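Local coordinates for putative lipoprotein YerB (Bacillus subtilis, PDB 2PSB) that is of unknown function but is a putative membrane-attached lipoprotein that interacts with PcrA, at residues I150-A153 with A154-K157. Numbering follows the deposited sequence.
Sequences IKKA and AEQK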
ATOM      1  N   ILE A 150       8.970  -6.796  14.509  1.00 32.34           N
ATOM      2  CA  ILE A 150       7.892  -7.536  13.881  1.00 32.03           C
ATOM      3  C   ILE A 150       8.231  -9.024  13.897  1.00 33.80           C
ATOM      4  O   ILE A 150       7.361  -9.871  14.091  1.00 32.16           O
ATOM      5  CB  ILE A 150       7.687  -7.053  12.444  1.00 30.78           C
ATOM      6  CG1 ILE A 150       7.243  -5.581  12.477  1.00 28.73           C
ATOM      7  CG2 ILE A 150       6.677  -7.949  11.723  1.00 27.26           C
ATOM      8  CD1 ILE A 150       7.376  -4.853  11.147  1.00 28.18           C
ATOM      9  N   LYS A 151       9.504  -9.336  13.684  1.00 34.04           N
ATOM     10  CA  LYS A 151       9.948 -10.722  13.710  1.00 37.96           C
ATOM     11  C   LYS A 151       9.763 -11.274  15.123  1.00 38.09           C
ATOM     12  O   LYS A 151       9.241 -12.377  15.309  1.00 38.38           O
ATOM     13  CB  LYS A 151      11.416 -10.815  13.290  1.00 36.60           C
ATOM     14  CG  LYS A 151      11.614 -10.751  11.793  1.00 36.37           C
ATOM     15  CD  LYS A 151      12.874  -9.967  11.418  1.00 38.24           C
ATOM     16  CE  LYS A 151      14.152 -10.660  11.818  1.00 39.21           C
ATOM     17  NZ  LYS A 151      15.325  -9.928  11.244  1.00 39.76           N
ATOM     18  N   LYS A 152      10.169 -10.489  16.116  1.00 38.30           N
ATOM     19  CA  LYS A 152      10.036 -10.915  17.503  1.00 38.83           C
ATOM     20  C   LYS A 152       8.581 -11.204  17.854  1.00 39.74           C
ATOM     21  O   LYS A 152       8.291 -12.148  18.591  1.00 40.92           O
ATOM     22  CB  LYS A 152      10.623  -9.862  18.452  1.00 38.80           C
ATOM     23  CG  LYS A 152      12.138  -9.707  18.342  1.00 39.42           C
ATOM     24  CD  LYS A 152      12.848 -11.067  18.366  1.00 42.38           C
ATOM     25  CE  LYS A 152      14.365 -10.922  18.191  1.00 44.34           C
ATOM     26  NZ  LYS A 152      15.100 -12.232  18.147  1.00 39.28           N
ATOM     27  N   ALA A 153       7.663 -10.413  17.309  1.00 39.56           N
ATOM     28  CA  ALA A 153       6.246 -10.618  17.584  1.00 38.70           C
ATOM     29  C   ALA A 153       5.758 -11.876  16.875  1.00 40.73           C
ATOM     30  O   ALA A 153       4.804 -12.519  17.317  1.00 41.22           O
ATOM     31  CB  ALA A 153       5.434  -9.400  17.138  1.00 37.02           C
ATOM     32  N   ALA A 154       6.413 -12.224  15.770  1.00 42.93           N
ATOM     33  CA  ALA A 154       6.051 -13.426  15.020  1.00 44.21           C
ATOM     34  C   ALA A 154       6.550 -14.638  15.810  1.00 45.27           C
ATOM     35  O   ALA A 154       5.888 -15.668  15.864  1.00 43.98           O
ATOM     36  CB  ALA A 154       6.690 -13.404  13.637  1.00 42.37           C
ATOM     37  N   GLU A 155       7.720 -14.494  16.426  1.00 47.16           N
ATOM     38  CA  GLU A 155       8.313 -15.559  17.225  1.00 49.91           C
ATOM     39  C   GLU A 155       7.468 -15.920  18.450  1.00 50.04           C
ATOM     40  O   GLU A 155       7.561 -17.040  18.957  1.00 50.46           O
ATOM     41  CB  GLU A 155       9.727 -15.160  17.666  1.00 51.85           C
ATOM     42  CG  GLU A 155      10.737 -15.155  16.528  1.00 55.93           C
ATOM     43  CD  GLU A 155      12.051 -14.479  16.889  1.00 59.51           C
ATOM     44  OE1 GLU A 155      12.687 -14.876  17.894  1.00 61.60           O
ATOM     45  OE2 GLU A 155      12.456 -13.550  16.155  1.00 60.03           O
ATOM     46  N   GLN A 156       6.651 -14.980  18.923  1.00 49.91           N
ATOM     47  CA  GLN A 156       5.803 -15.230  20.088  1.00 49.15           C
ATOM     48  C   GLN A 156       4.458 -15.834  19.706  1.00 49.28           C
ATOM     49  O   GLN A 156       3.915 -16.656  20.438  1.00 49.70           O
ATOM     50  CB  GLN A 156       5.518 -13.943  20.856  1.00 49.85           C
ATOM     51  CG  GLN A 156       6.717 -13.123  21.254  1.00 51.64           C
ATOM     52  CD  GLN A 156       6.307 -11.920  22.087  1.00 52.38           C
ATOM     53  OE1 GLN A 156       7.113 -11.022  22.352  1.00 52.36           O
ATOM     54  NE2 GLN A 156       5.042 -11.898  22.511  1.00 50.94           N
ATOM     55  N   LYS A 157       3.912 -15.400  18.574  1.00 47.75           N
ATOM     56  CA  LYS A 157       2.621 -15.896  18.108  1.00 47.10           C
ATOM     57  C   LYS A 157       2.752 -17.144  17.251  1.00 46.04           C
ATOM     58  O   LYS A 157       1.757 -17.687  16.773  1.00 46.19           O
ATOM     59  CB  LYS A 157       1.888 -14.818  17.300  1.00 47.24           C
ATOM     60  CG  LYS A 157       0.892 -13.992  18.092  1.00 47.92           C
ATOM     61  CD  LYS A 157       1.583 -13.012  19.022  1.00 48.17           C
ATOM     62  CE  LYS A 157       0.566 -12.169  19.787  1.00 49.75           C
ATOM     63  NZ  LYS A 157      -0.314 -12.988  20.663  1.00 51.22           N
TER
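Lys152 and Glu155 form an i to i+3 salt bridge on the exposed side of the amphipathic alpha helix 147-157, an example of one helix carrying a charged pair on its solvent side and apolar residues on its buried side. The two chains lie alongside each other and leave the helix in the same direction. Lys152 turns at its second torsion (chi2 -48°), which brings its CD to 3.3 Å from Glu155 OE2 before the ammonium group is reached. NZ then lies 3.6 Å from OE2 and equally far from OE1, so the lysine faces both carboxylate oxygens at a loose distance, and a methylene-to-oxygen contact accompanies the charge pairing. Lys151 comes only marginally near the carboxylate, through its CB, while its bent chain carries NZ away, 6.7 Å from Glu155 OE2; any attraction between these charges is probably weaker.

Backbone hydrogen bonds hold the turns together. Glu155 N binds Lys151 O at 2.8 Å, and Ala154 N binds Ile150 O at 3.0 Å with a weak second bond to Lys151 O. Towards the C-terminal end the pattern becomes looser: the bond from Gln156 N to Lys152 O is weak, and Ala153 O accepts Lys157 N at 3.3 Å together with a weak bond from Gln156 N.

The apolar face packs against the rest of the fold. Ile150 and Ala153 meet Met121 of strand 120-122, Ala153 also touches Phe126 and Leu130, and Ala154 meets Tyr159 and Leu161. At the margin of this face the polar, exposed Gln156 touches Phe126 and Leu130 too, and its CG rests 3.2 Å from Lys152 O.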